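Local coordinates for CBS domain-containing protein (Pyrococcus horikoshii, PDB 2YZI) that is of unknown function but carries paired CBS domains, which in related proteins often bind adenine nucleotides and may do so here, at residues B[15-20]-B[40-45]; B[31-36]-B[52-57]; B[61-66]-B[75-80]; B[81-86]-B[101-106]. All coordinates share one frame; numbering follows the deposited sequence.

Contact 1: residues B[15-20]-B[40-45]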
# COMPACT_ATOMS: atom_id res chain seq x y z
N LYS B 15 -15.46 -7.17 1.13
CA LYS B 15 -15.51 -8.64 1.06
C LYS B 15 -14.42 -9.13 0.12
O LYS B 15 -14.08 -10.31 0.09
CB LYS B 15 -16.87 -9.11 0.52
CG LYS B 15 -18.02 -9.11 1.51
CD LYS B 15 -17.85 -10.19 2.58
CE LYS B 15 -19.12 -10.31 3.43
NZ LYS B 15 -18.96 -11.33 4.50
N LYS B 16 -13.87 -8.20 -0.66
CA LYS B 16 -12.82 -8.51 -1.63
C LYS B 16 -11.56 -9.06 -0.95
O LYS B 16 -10.55 -8.37 -0.85
CB LYS B 16 -12.49 -7.24 -2.42
CG LYS B 16 -11.45 -7.43 -3.51
CD LYS B 16 -11.01 -6.08 -4.07
CE LYS B 16 -11.38 -5.94 -5.53
NZ LYS B 16 -10.73 -7.00 -6.34
N LEU B 17 -11.63 -10.30 -0.50
CA LEU B 17 -10.51 -10.95 0.17
C LEU B 17 -10.13 -12.22 -0.60
O LEU B 17 -10.85 -13.21 -0.56
CB LEU B 17 -10.91 -11.30 1.61
CG LEU B 17 -10.11 -12.30 2.44
CD1 LEU B 17 -8.65 -11.91 2.49
CD2 LEU B 17 -10.72 -12.36 3.83
N LEU B 18 -9.00 -12.17 -1.30
CA LEU B 18 -8.58 -13.32 -2.08
C LEU B 18 -7.62 -14.26 -1.39
O LEU B 18 -6.77 -13.85 -0.61
CB LEU B 18 -7.97 -12.87 -3.41
CG LEU B 18 -8.99 -12.37 -4.44
CD1 LEU B 18 -9.47 -10.98 -4.05
CD2 LEU B 18 -8.38 -12.35 -5.81
N GLY B 19 -7.77 -15.54 -1.69
CA GLY B 19 -6.92 -16.55 -1.09
C GLY B 19 -6.22 -17.40 -2.13
O GLY B 19 -6.67 -17.52 -3.27
N VAL B 20 -5.10 -17.98 -1.73
CA VAL B 20 -4.33 -18.86 -2.59
C VAL B 20 -3.98 -20.08 -1.75
O VAL B 20 -4.04 -20.01 -0.52
CB VAL B 20 -3.03 -18.19 -3.09
CG1 VAL B 20 -3.36 -17.00 -3.98
CG2 VAL B 20 -2.17 -17.76 -1.91
N SER B 40 -2.64 -7.75 -0.41
CA SER B 40 -2.41 -8.91 0.43
C SER B 40 -3.23 -10.11 0.01
O SER B 40 -4.12 -10.01 -0.82
CB SER B 40 -2.72 -8.57 1.90
OG SER B 40 -4.07 -8.21 2.08
N LEU B 41 -2.91 -11.24 0.61
CA LEU B 41 -3.59 -12.49 0.33
C LEU B 41 -3.54 -13.37 1.58
O LEU B 41 -2.57 -13.35 2.32
CB LEU B 41 -2.89 -13.23 -0.81
CG LEU B 41 -2.92 -12.66 -2.24
CD1 LEU B 41 -2.00 -13.49 -3.12
CD2 LEU B 41 -4.34 -12.68 -2.79
N VAL B 42 -4.62 -14.13 1.80
CA VAL B 42 -4.66 -15.08 2.90
C VAL B 42 -4.36 -16.40 2.20
O VAL B 42 -4.58 -16.53 1.00
CB VAL B 42 -6.05 -15.17 3.54
CG1 VAL B 42 -6.35 -13.92 4.35
CG2 VAL B 42 -7.11 -15.39 2.47
N VAL B 43 -3.87 -17.37 2.95
CA VAL B 43 -3.56 -18.68 2.40
C VAL B 43 -4.49 -19.70 3.05
O VAL B 43 -4.59 -19.74 4.28
CB VAL B 43 -2.10 -19.07 2.69
CG1 VAL B 43 -1.77 -20.41 2.02
CG2 VAL B 43 -1.17 -17.96 2.22
N ILE B 44 -5.16 -20.50 2.24
CA ILE B 44 -6.11 -21.49 2.74
C ILE B 44 -5.69 -22.93 2.49
O ILE B 44 -5.24 -23.26 1.40
CB ILE B 44 -7.50 -21.24 2.10
CG1 ILE B 44 -8.06 -19.90 2.56
CG2 ILE B 44 -8.45 -22.35 2.45
CD1 ILE B 44 -7.31 -18.71 2.02
N ASN B 45 -5.82 -23.79 3.50
CA ASN B 45 -5.46 -25.20 3.33
C ASN B 45 -6.60 -25.95 2.62
O ASN B 45 -7.64 -25.36 2.33
CB ASN B 45 -5.16 -25.87 4.68
CG ASN B 45 -6.36 -25.89 5.61
OD1 ASN B 45 -7.50 -26.04 5.17
ND2 ASN B 45 -6.10 -25.75 6.90
O HOH W 1 -7.18 -10.38 -0.73
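In Leu-17, CG stands anti to the backbone N (chi1 163°), and from there CD1 comes down on Val-42, 3.6 Å from CG1 of that valine; the two side chains cross at about a right angle. In Leu-41, CG is anti to its own carbonyl carbon (chi1 -67°), and the two methyls beyond it divide the work. Leu-41 CD2 packs 3.7 Å from Leu-18 CB, while Leu-41 CD1 meets Val-20 CG1 at 3.9 Å. Between these two layers the backbones pair in parallel, with Gly-19 beside Val-42 and Val-20 beside Val-43. Val-42 is gripped through both its polar backbone atoms: its N reaches Leu-18 O at 3.2 Å, and its O receives Val-20 N at 3.1 Å. Next along, Ile-44 N bonds to Val-20 O over 3.0 Å. Ahead of the pairing the two chains diverge, and a water bridges them, accepting from Leu-18 N and donating to Ser-40 O. A CB on Gly-19 would point to the face that carries Val-42 and would collide with Ile-44 CD1, which rests 3.8 Å from Gly-19 CA. Leu-32 of helix 26-35 covers Leu-18 and Val-20, and Leu-41 packs on Ala-29 and Met-33 of the same helix. This is the parallel strand pair of a beta-alpha-beta unit, strand 19-20, helix 26-35 and strand 40-44, in the first CBS domain.

Contact 2: residues B[31-36]-B[52-57]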
# COMPACT_ATOMS: atom_id res chain seq x y z
N ARG B 31 0.91 -12.12 -9.57
CA ARG B 31 0.09 -11.80 -10.73
C ARG B 31 -1.36 -11.65 -10.31
O ARG B 31 -2.05 -10.73 -10.75
CB ARG B 31 0.20 -12.89 -11.79
CG ARG B 31 -0.60 -12.59 -13.05
CD ARG B 31 -0.90 -13.86 -13.78
NE ARG B 31 -1.73 -14.75 -12.97
CZ ARG B 31 -3.02 -14.56 -12.75
NH1 ARG B 31 -3.65 -13.52 -13.28
NH2 ARG B 31 -3.69 -15.42 -11.99
N LEU B 32 -1.83 -12.57 -9.48
CA LEU B 32 -3.20 -12.53 -8.99
C LEU B 32 -3.46 -11.21 -8.25
O LEU B 32 -4.54 -10.62 -8.39
CB LEU B 32 -3.44 -13.72 -8.06
CG LEU B 32 -4.83 -13.93 -7.47
CD1 LEU B 32 -5.87 -14.09 -8.57
CD2 LEU B 32 -4.80 -15.18 -6.59
N MSE B 33 -2.48 -10.76 -7.48
CA MSE B 33 -2.61 -9.52 -6.72
C MSE B 33 -2.71 -8.30 -7.64
O MSE B 33 -3.49 -7.38 -7.38
CB MSE B 33 -1.41 -9.33 -5.79
CG MSE B 33 -1.37 -10.26 -4.59
SE MSE B 33 0.39 -10.15 -3.75
CE MSE B 33 -0.09 -9.19 -2.12
N MSE B 34 -1.92 -8.30 -8.70
CA MSE B 34 -1.94 -7.18 -9.63
C MSE B 34 -3.24 -7.21 -10.44
O MSE B 34 -3.77 -6.17 -10.79
CB MSE B 34 -0.73 -7.25 -10.58
CG MSE B 34 0.61 -7.18 -9.87
SE MSE B 34 0.79 -5.58 -8.78
CE MSE B 34 2.63 -5.72 -8.24
N GLU B 35 -3.75 -8.41 -10.71
CA GLU B 35 -4.99 -8.57 -11.47
C GLU B 35 -6.18 -8.01 -10.71
O GLU B 35 -6.96 -7.23 -11.25
CB GLU B 35 -5.24 -10.04 -11.79
CG GLU B 35 -6.45 -10.28 -12.71
CD GLU B 35 -6.84 -11.74 -12.83
OE1 GLU B 35 -5.96 -12.62 -12.75
OE2 GLU B 35 -8.04 -12.02 -13.03
N PHE B 36 -6.32 -8.42 -9.46
CA PHE B 36 -7.43 -7.99 -8.63
C PHE B 36 -7.18 -6.78 -7.73
O PHE B 36 -8.00 -6.46 -6.87
CB PHE B 36 -7.94 -9.17 -7.82
CG PHE B 36 -8.73 -10.14 -8.64
CD1 PHE B 36 -10.03 -9.84 -9.02
CD2 PHE B 36 -8.16 -11.32 -9.10
CE1 PHE B 36 -10.76 -10.70 -9.84
CE2 PHE B 36 -8.87 -12.18 -9.92
CZ PHE B 36 -10.18 -11.87 -10.29
N GLY B 52 -2.47 -18.97 6.63
CA GLY B 52 -1.47 -17.93 6.52
C GLY B 52 -1.96 -16.62 5.96
O GLY B 52 -3.13 -16.47 5.62
N PHE B 53 -1.04 -15.67 5.84
CA PHE B 53 -1.35 -14.34 5.34
C PHE B 53 -0.04 -13.67 4.93
O PHE B 53 1.01 -13.91 5.55
CB PHE B 53 -1.98 -13.52 6.47
CG PHE B 53 -2.29 -12.10 6.10
CD1 PHE B 53 -3.48 -11.78 5.44
CD2 PHE B 53 -1.41 -11.07 6.43
CE1 PHE B 53 -3.78 -10.46 5.13
CE2 PHE B 53 -1.70 -9.75 6.13
CZ PHE B 53 -2.90 -9.44 5.47
N PHE B 54 -0.09 -12.84 3.89
CA PHE B 54 1.11 -12.14 3.44
C PHE B 54 0.79 -10.95 2.53
O PHE B 54 -0.23 -10.92 1.83
CB PHE B 54 2.08 -13.11 2.76
CG PHE B 54 1.63 -13.59 1.40
CD1 PHE B 54 1.85 -12.80 0.27
CD2 PHE B 54 1.02 -14.83 1.26
CE1 PHE B 54 1.46 -13.26 -0.99
CE2 PHE B 54 0.62 -15.30 -0.00
CZ PHE B 54 0.84 -14.51 -1.13
N THR B 55 1.69 -9.97 2.55
CA THR B 55 1.52 -8.76 1.76
C THR B 55 2.55 -8.66 0.65
O THR B 55 3.39 -9.55 0.49
CB THR B 55 1.68 -7.51 2.63
OG1 THR B 55 3.04 -7.43 3.10
CG2 THR B 55 0.74 -7.56 3.82
N LYS B 56 2.47 -7.58 -0.12
CA LYS B 56 3.41 -7.34 -1.20
C LYS B 56 4.75 -7.02 -0.55
O LYS B 56 5.81 -7.39 -1.04
CB LYS B 56 2.93 -6.15 -2.05
CG LYS B 56 1.72 -6.45 -2.92
CD LYS B 56 1.29 -5.22 -3.73
CE LYS B 56 0.11 -5.53 -4.65
NZ LYS B 56 -0.38 -4.33 -5.42
N SER B 57 4.67 -6.34 0.59
CA SER B 57 5.86 -5.97 1.33
C SER B 57 6.61 -7.22 1.76
O SER B 57 7.84 -7.25 1.70
CB SER B 57 5.47 -5.13 2.54
OG SER B 57 6.62 -4.54 3.12
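Lys-56 and Met-33, a selenomethionine in this model, slide past each other in opposite directions where helix 56-64 begins beside helix 26-35. Lys-56 CB is directed toward helix 26-35. The next atom, CG, makes the tight touch, 3.4 Å from Met-33 CE and 4.0 Å from Met-33 SE. The chain then runs fully extended (chi2 179°), so that CD continues straight on from CG. Farther out, Lys-56 CE comes within 4.2 Å of Met-34 SE, and Lys-56 NZ stands 3.8 Å from the same selenium. The ammonium finds its polar partner across the dimer, bonding to Ser-57 OG of the second subunit. Met-33, for its part, is bent at chi3 (109°), which places CE 3.6 Å from Lys-56 N and 3.9 Å from Thr-55 C, while its SE approaches the Phe-54 ring obliquely. Thr-55 is the N-cap of the new helix: its OG1 caps a backbone N just beyond Ser-57, and Thr-55 N bonds in turn to Asp-58 OD2, the reciprocal pattern of a capping box. Met-33 also packs on Leu-41 of strand 40-44 and on Ile-59 of helix 56-64, so from helix 26-35 it reaches into the angle between the sheet and helix 56-64, while Met-34 and Lys-56 lie farther out, against Ile-60 of the second subunit.

Contact 3: residues B[61-66]-B[75-80]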
# COMPACT_ATOMS: atom_id res chain seq x y z
N ARG B 61 10.62 -8.07 1.06
CA ARG B 61 11.57 -8.38 2.13
C ARG B 61 11.99 -9.85 2.25
O ARG B 61 13.14 -10.14 2.59
CB ARG B 61 11.00 -7.93 3.47
CG ARG B 61 11.89 -8.30 4.66
CD ARG B 61 11.24 -8.01 6.01
NE ARG B 61 10.00 -8.77 6.21
CZ ARG B 61 8.82 -8.43 5.71
NH1 ARG B 61 8.70 -7.34 4.96
NH2 ARG B 61 7.76 -9.19 5.94
N ARG B 62 11.08 -10.78 1.97
CA ARG B 62 11.41 -12.19 2.11
C ARG B 62 11.77 -12.92 0.82
O ARG B 62 12.12 -14.10 0.85
CB ARG B 62 10.27 -12.91 2.84
CG ARG B 62 10.08 -12.38 4.24
CD ARG B 62 8.93 -13.03 4.97
NE ARG B 62 8.79 -12.48 6.32
CZ ARG B 62 7.87 -12.86 7.20
NH1 ARG B 62 6.99 -13.80 6.88
NH2 ARG B 62 7.83 -12.30 8.40
N VAL B 63 11.71 -12.21 -0.30
CA VAL B 63 12.05 -12.80 -1.58
C VAL B 63 13.10 -11.98 -2.33
O VAL B 63 14.23 -12.43 -2.50
CB VAL B 63 10.80 -12.98 -2.47
CG1 VAL B 63 11.18 -13.63 -3.79
CG2 VAL B 63 9.76 -13.84 -1.75
N ILE B 64 12.73 -10.77 -2.76
CA ILE B 64 13.65 -9.90 -3.50
C ILE B 64 14.98 -9.64 -2.81
O ILE B 64 16.03 -9.78 -3.44
CB ILE B 64 13.02 -8.52 -3.80
CG1 ILE B 64 11.85 -8.67 -4.78
CG2 ILE B 64 14.09 -7.59 -4.39
CD1 ILE B 64 12.27 -9.06 -6.17
N VAL B 65 14.96 -9.25 -1.54
CA VAL B 65 16.21 -8.96 -0.85
C VAL B 65 17.12 -10.19 -0.72
O VAL B 65 18.29 -10.14 -1.08
CB VAL B 65 15.94 -8.35 0.55
CG1 VAL B 65 17.25 -8.23 1.33
CG2 VAL B 65 15.30 -6.98 0.40
N PRO B 66 16.59 -11.31 -0.20
CA PRO B 66 17.42 -12.51 -0.06
C PRO B 66 17.81 -13.15 -1.40
O PRO B 66 18.68 -14.01 -1.46
CB PRO B 66 16.54 -13.45 0.78
CG PRO B 66 15.67 -12.49 1.56
CD PRO B 66 15.31 -11.47 0.51
N GLU B 75 4.09 -20.39 0.93
CA GLU B 75 4.11 -21.00 2.25
C GLU B 75 5.42 -20.65 2.95
O GLU B 75 5.48 -20.53 4.18
CB GLU B 75 3.96 -22.52 2.11
CG GLU B 75 4.13 -23.28 3.40
CD GLU B 75 4.07 -24.78 3.20
OE1 GLU B 75 3.03 -25.29 2.73
OE2 GLU B 75 5.07 -25.46 3.52
N ARG B 76 6.46 -20.46 2.16
CA ARG B 76 7.79 -20.15 2.67
C ARG B 76 8.01 -18.71 3.12
O ARG B 76 9.02 -18.42 3.75
CB ARG B 76 8.84 -20.52 1.62
CG ARG B 76 8.92 -22.00 1.35
CD ARG B 76 10.03 -22.34 0.37
NE ARG B 76 11.31 -21.76 0.76
CZ ARG B 76 11.85 -21.87 1.98
NH1 ARG B 76 11.21 -22.52 2.94
NH2 ARG B 76 13.03 -21.31 2.23
N ILE B 77 7.06 -17.83 2.81
CA ILE B 77 7.19 -16.42 3.18
C ILE B 77 5.98 -15.84 3.89
O ILE B 77 5.99 -14.67 4.26
CB ILE B 77 7.45 -15.53 1.95
CG1 ILE B 77 6.27 -15.62 0.99
CG2 ILE B 77 8.74 -15.93 1.30
CD1 ILE B 77 6.24 -14.53 -0.05
N MSE B 78 4.94 -16.65 4.08
CA MSE B 78 3.74 -16.17 4.75
C MSE B 78 3.87 -16.11 6.27
O MSE B 78 4.69 -16.82 6.85
CB MSE B 78 2.56 -17.08 4.40
CG MSE B 78 2.65 -18.47 4.98
SE MSE B 78 1.23 -19.60 4.33
CE MSE B 78 1.25 -20.92 5.77
N THR B 79 3.08 -15.25 6.89
CA THR B 79 3.07 -15.11 8.35
C THR B 79 1.96 -16.02 8.83
O THR B 79 0.90 -16.07 8.22
CB THR B 79 2.77 -13.65 8.80
OG1 THR B 79 1.59 -13.17 8.14
CG2 THR B 79 3.93 -12.74 8.48
N ARG B 80 2.20 -16.75 9.91
CA ARG B 80 1.21 -17.70 10.39
C ARG B 80 0.35 -17.32 11.60
O ARG B 80 -0.03 -18.17 12.41
CB ARG B 80 1.89 -19.05 10.61
CG ARG B 80 2.46 -19.66 9.33
CD ARG B 80 3.05 -21.05 9.59
NE ARG B 80 3.43 -21.74 8.36
CZ ARG B 80 4.47 -21.42 7.61
NH1 ARG B 80 5.26 -20.42 7.96
NH2 ARG B 80 4.73 -22.12 6.51
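Ile-77 is the tightly packed part of this contact, pressed against Arg-62 and Val-63 near the end of helix 56-64. Its CG2 takes both neighbours at once, 3.7 Å from Arg-62 CB and 3.8 Å from Val-63 CG2. Its CG1 stands in the crowded position between backbone N and carbonyl carbon (chi1 62°), and CD1 beyond it also reaches Val-63 CG2, at 4.0 Å. From this apolar base the Arg-62 chain runs out extended from CG to NE, passing with CD 3.4 Å from Ile-77 O. The guanidinium then turns one N-H back on that same oxygen: NH1 lies 2.9 Å from Ile-77 O in a bond bent to 146° at the hydrogen, with the donor well above the carbonyl plane. Helix 56-64 belongs to the first CBS domain, and residues 75-80 are part of the connection that leads from it to strand 84-86 of the second, so the arginine ties the passage between the domains to the helix before it. A leucine in place of Arg-62 would probably leave Ile-77 O without this donor and the loop less firmly held to the helix. Toward the tip the packing thins: Thr-79 CG2 approaches NH1 obliquely at 3.6 Å, while Thr-79 OG1 turns to Phe-53 O instead. On the exposed side Arg-80 makes a weak bond from NH2 to Glu-75 O, one face of its guanidinium lying over Met-78 CG. Its NH1 is 6.9 Å from Arg-62 NH1, and these like charges would probably repel mildly.

Contact 4: residues B[81-86]-B[101-106]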
# COMPACT_ATOMS: atom_id res chain seq x y z
N ASN B 81 0.04 -16.04 11.73
CA ASN B 81 -0.86 -15.56 12.77
C ASN B 81 -1.45 -14.30 12.16
O ASN B 81 -0.78 -13.62 11.39
CB ASN B 81 -0.14 -15.26 14.09
CG ASN B 81 1.01 -14.32 13.92
OD1 ASN B 81 2.10 -14.72 13.54
ND2 ASN B 81 0.78 -13.04 14.21
N LEU B 82 -2.70 -14.00 12.48
CA LEU B 82 -3.35 -12.83 11.91
C LEU B 82 -3.59 -11.70 12.89
O LEU B 82 -3.79 -11.91 14.08
CB LEU B 82 -4.69 -13.25 11.31
CG LEU B 82 -4.64 -14.53 10.48
CD1 LEU B 82 -6.06 -15.02 10.21
CD2 LEU B 82 -3.89 -14.27 9.18
N ILE B 83 -3.57 -10.48 12.37
CA ILE B 83 -3.85 -9.29 13.17
C ILE B 83 -5.22 -8.89 12.67
O ILE B 83 -5.40 -8.58 11.48
CB ILE B 83 -2.84 -8.17 12.91
CG1 ILE B 83 -1.47 -8.60 13.43
CG2 ILE B 83 -3.29 -6.89 13.60
CD1 ILE B 83 -1.46 -8.97 14.92
N THR B 84 -6.18 -8.89 13.58
CA THR B 84 -7.55 -8.60 13.23
C THR B 84 -8.22 -7.52 14.05
O THR B 84 -7.65 -6.98 14.99
CB THR B 84 -8.41 -9.86 13.38
OG1 THR B 84 -8.45 -10.22 14.76
CG2 THR B 84 -7.83 -11.01 12.57
N ALA B 85 -9.45 -7.24 13.67
CA ALA B 85 -10.28 -6.26 14.32
C ALA B 85 -11.68 -6.83 14.21
O ALA B 85 -12.00 -7.49 13.22
CB ALA B 85 -10.19 -4.93 13.60
N ASN B 86 -12.50 -6.60 15.21
CA ASN B 86 -13.86 -7.10 15.19
C ASN B 86 -14.78 -6.20 14.34
O ASN B 86 -14.56 -4.99 14.25
CB ASN B 86 -14.35 -7.20 16.62
CG ASN B 86 -15.72 -7.80 16.72
OD1 ASN B 86 -16.73 -7.09 16.66
ND2 ASN B 86 -15.77 -9.12 16.85
N HIS B 101 0.64 -1.34 14.77
CA HIS B 101 1.19 -2.55 14.18
C HIS B 101 1.90 -2.30 12.84
O HIS B 101 2.55 -3.19 12.29
CB HIS B 101 0.07 -3.58 13.98
CG HIS B 101 -0.41 -4.20 15.26
ND1 HIS B 101 0.21 -5.29 15.83
CD2 HIS B 101 -1.42 -3.86 16.09
CE1 HIS B 101 -0.41 -5.60 16.96
NE2 HIS B 101 -1.40 -4.74 17.14
N ARG B 102 1.78 -1.08 12.32
CA ARG B 102 2.40 -0.72 11.06
C ARG B 102 1.89 -1.56 9.89
O ARG B 102 2.67 -2.07 9.11
CB ARG B 102 3.92 -0.89 11.14
CG ARG B 102 4.68 0.12 12.00
CD ARG B 102 6.17 -0.15 11.82
NE ARG B 102 7.03 0.73 12.61
CZ ARG B 102 8.35 0.61 12.64
NH1 ARG B 102 8.96 -0.33 11.93
NH2 ARG B 102 9.08 1.43 13.39
N ILE B 103 0.57 -1.71 9.77
CA ILE B 103 0.04 -2.51 8.67
C ILE B 103 -0.86 -1.70 7.74
O ILE B 103 -1.43 -0.68 8.13
CB ILE B 103 -0.74 -3.73 9.19
CG1 ILE B 103 -1.83 -3.28 10.17
CG2 ILE B 103 0.22 -4.71 9.86
CD1 ILE B 103 -2.71 -4.41 10.64
N LYS B 104 -0.97 -2.17 6.50
CA LYS B 104 -1.78 -1.50 5.49
C LYS B 104 -3.07 -2.27 5.24
O LYS B 104 -3.95 -1.80 4.51
CB LYS B 104 -1.00 -1.40 4.17
CG LYS B 104 0.24 -0.54 4.24
CD LYS B 104 0.86 -0.38 2.86
CE LYS B 104 1.95 0.68 2.87
NZ LYS B 104 2.45 0.95 1.49
N HIS B 105 -3.18 -3.45 5.83
CA HIS B 105 -4.36 -4.29 5.68
C HIS B 105 -4.63 -4.97 7.02
O HIS B 105 -3.70 -5.40 7.69
CB HIS B 105 -4.12 -5.38 4.62
CG HIS B 105 -3.07 -5.04 3.61
ND1 HIS B 105 -1.75 -4.87 3.94
CD2 HIS B 105 -3.15 -4.84 2.27
CE1 HIS B 105 -1.06 -4.57 2.86
NE2 HIS B 105 -1.88 -4.55 1.83
N ILE B 106 -5.89 -5.06 7.40
CA ILE B 106 -6.26 -5.72 8.65
C ILE B 106 -7.50 -6.58 8.44
O ILE B 106 -8.53 -6.10 7.98
CB ILE B 106 -6.50 -4.68 9.79
CG1 ILE B 106 -6.65 -5.41 11.12
CG2 ILE B 106 -7.72 -3.82 9.48
CD1 ILE B 106 -6.62 -4.51 12.34
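Ile-83 lays its CG2 over one face of the His-101 ring, 4.3 Å from the ring centroid and 9° off the normal, a CH-pi contact almost straight above the centre. CD1, at the end of the other branch, lies on the same side of the ring but displaced toward its ND1-CE1 border, 4.1 Å from His-101 CE1. The same CG2 also touches Ile-103, whose CD1 stands 3.9 Å away, so a single methyl serves ring and aliphatic chain together. The helix ends between these two partners: Arg-102, with positive phi, is the C-prime residue of a Schellman motif, and Ile-103 N bonds back to Met-98 O. Strand 84-86, helix 91-101 and strand 105-110 make up a beta-alpha-beta unit of the second CBS domain, and here the chain has just left helix 91-101 and is entering strand 105-110. No hydrogen bond joins the two segments; the backbone pairing lies farther along, from Ala-85 to Leu-107 and Glu-109. Side-chain packing by Ile-106 joins the segments instead. Its CG1, anti to the backbone N (chi1 -171°), comes 3.4 Å from Ile-83 O, and CD1 continues to Ala-85 CB at 3.8 Å. That side is closed by Val-94 and Met-98 of helix 91-101, which pack on Ile-106, and Lys-97 NZ of the same helix bonds to Thr-84 O. An alanine in place of Ile-106 lacks CG1 and CD1, and would probably open a gap beside Ala-85 and Ile-83 O. His-101, by contrast, lies at the exposed margin.

Contacts 1 and 4 join corresponding parts of the two CBS domains, each between the two parallel strands, or the approaches to them, of a beta-alpha-beta unit, but contact 1 is stitched by backbone bonds, whereas contact 4 relies on apolar and ring packing. They meet where Ser-40 packs on His-105. Contact 2 sits on the helix side of the first sheet, and its strand 50-55 is the neighbour of strand 40-44 of contact 1; its apolar inner part gives way to a polar tip at the dimer interface. Contact 3 is farthest from the chain's centre, about 16 Å between centres, yet largely buried, while contacts 1, 2 and 4, closer in, are partly buried. It shares helix 56-64 with contact 2, and Thr-79 bonds to Phe-53 between them.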